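Local coordinates for glycosyltransferase (Streptomyces viridochromogenes, PDB 2IV3) that is a nucleotide-sugar glycosyltransferase that takes part in the biosynthesis of the antibiotic avilamycin A, at the interface of chains A and B. Sequence-based numbering; all coordinates share one arbitrary frame. Chains: chain A/B, Glycosyltransferase.

The interface of chains A and B. Residues chain A 243-244, 249; chain B 11-13, 73, 95.
A:Thr243 and A:Ile249 reach across to two neighbouring parts of chain B: the loop B:Ile11–B:Leu13, which follows strand 5-9, and the pair B:Pro73 and B:Val95. The protein belongs to the GT4 glycosyltransferases, which have two Rossmann-like domains (GT-B fold). This patch is part of a two-fold symmetric interface between identical chains and has a symmetric twin; the structure alone does not establish a dimer in solution.

A:Thr243 meets the loop with both branches of its side chain. Its hydroxyl OG1 lies 3.2 Å from the carbonyl O of B:Pro12, a weak hydrogen bond at best, since the oxygen lies at a sharp angle to the CB–OG1 bond. The modelled approach of the methyl to that same oxygen is implausibly short, so the exact placing of this side chain, and with it the hydrogen bond, is doubtful. In the model CG2 also lies 3.8 Å from CD1 of B:Leu13, a contact that shares this doubt. As modelled, OG1 stands anti to the backbone N (chi1 163°), which turns the hydroxyl towards B:Ile11, whose CG1 is 3.8 Å away. Beyond it, CD1 at the end of the B:Ile11 chain touches the carbonyl O of A:Gly244, also at 3.8 Å.

The second cluster is apolar. A:Ile249 leads with its terminal methyl CD1, which sits 3.5 Å from ring atom CG of B:Pro73, the first residue of helix 73-82; the two side chains cross obliquely. The same methyl is 3.8 Å from CG1 of B:Val95. Torsions of -53° and -68° set CG1 of A:Ile249 anti to its carbonyl carbon and then bend the chain, bringing CD1 to both partners. B:Val95 lies between the clusters: CG1 meets the isoleucine, and CG2 is near both that methyl and, as modelled, OG1 of A:Thr243 (3.9 Å).

Outward from these contacts, the rigid rings of B:Pro12 and B:Pro73 restrict their own backbones, at the loop and at the helix start. A:Thr243, A:Gly244 and A:Ile249 all lie in the loop region between strand 234-237 and helix 256-263.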
loop_
_atom_site.group_PDB
_atom_site.type_symbol
_atom_site.label_atom_id
_atom_site.label_comp_id
_atom_site.label_asym_id
_atom_site.label_seq_id
_atom_site.Cartn_x
_atom_site.Cartn_y
_atom_site.Cartn_z
ATOM N N THR A 243 10.748 4.219 2.860
ATOM C CA THR A 243 9.512 4.916 2.664
ATOM C C THR A 243 8.659 4.174 1.666
ATOM O O THR A 243 9.184 3.563 0.741
ATOM C CB THR A 243 9.796 6.306 2.124
ATOM O OG1 THR A 243 8.594 6.837 1.561
ATOM C CG2 THR A 243 10.845 6.234 1.046
ATOM N N GLY A 244 7.342 4.236 1.819
ATOM C CA GLY A 244 6.493 3.649 0.777
ATOM C C GLY A 244 5.158 4.209 0.322
ATOM O O GLY A 244 4.585 5.118 0.950
ATOM N N ILE A 249 7.116 5.230 6.846
ATOM C CA ILE A 249 8.265 4.296 6.809
ATOM C C ILE A 249 7.769 2.849 6.987
ATOM O O ILE A 249 6.846 2.588 7.764
ATOM C CB ILE A 249 9.300 4.605 7.938
ATOM C CG1 ILE A 249 9.752 6.057 7.928
ATOM C CG2 ILE A 249 10.480 3.682 7.849
ATOM C CD1 ILE A 249 10.608 6.482 6.711
ATOM N N ILE B 11 7.111 13.107 -0.251
ATOM C CA ILE B 11 7.382 11.699 -0.037
ATOM C C ILE B 11 8.762 11.303 -0.564
ATOM O O ILE B 11 8.987 11.320 -1.797
ATOM C CB ILE B 11 6.288 10.802 -0.689
ATOM C CG1 ILE B 11 6.574 9.328 -0.397
ATOM C CG2 ILE B 11 6.124 11.091 -2.210
ATOM C CD1 ILE B 11 5.470 8.430 -0.709
ATOM N N PRO B 12 9.677 10.895 0.354
ATOM C CA PRO B 12 11.050 10.549 0.020
ATOM C C PRO B 12 11.114 9.274 -0.810
ATOM O O PRO B 12 10.822 8.213 -0.313
ATOM C CB PRO B 12 11.678 10.282 1.387
ATOM C CG PRO B 12 10.755 10.793 2.398
ATOM C CD PRO B 12 9.415 10.695 1.794
ATOM N N LEU B 13 11.560 9.345 -2.044
ATOM C CA LEU B 13 11.406 8.201 -2.934
ATOM C C LEU B 13 12.502 8.105 -3.994
ATOM O O LEU B 13 12.764 9.072 -4.694
ATOM C CB LEU B 13 10.062 8.362 -3.641
ATOM C CG LEU B 13 9.071 7.223 -3.621
ATOM C CD1 LEU B 13 9.325 6.294 -2.434
ATOM C CD2 LEU B 13 7.654 7.827 -3.606
ATOM N N PRO B 73 14.912 9.927 5.261
ATOM C CA PRO B 73 14.005 10.415 6.273
ATOM C C PRO B 73 14.727 10.991 7.483
ATOM O O PRO B 73 14.302 12.011 8.012
ATOM C CB PRO B 73 13.194 9.170 6.617
ATOM C CG PRO B 73 13.186 8.419 5.322
ATOM C CD PRO B 73 14.608 8.537 4.895
ATOM N N VAL B 95 6.437 10.063 7.251
ATOM C CA VAL B 95 7.844 9.727 7.221
ATOM C C VAL B 95 8.522 10.523 8.337
ATOM O O VAL B 95 9.522 10.076 8.915
ATOM C CB VAL B 95 8.420 10.030 5.838
ATOM C CG1 VAL B 95 9.911 10.144 5.871
ATOM C CG2 VAL B 95 7.939 8.972 4.807
#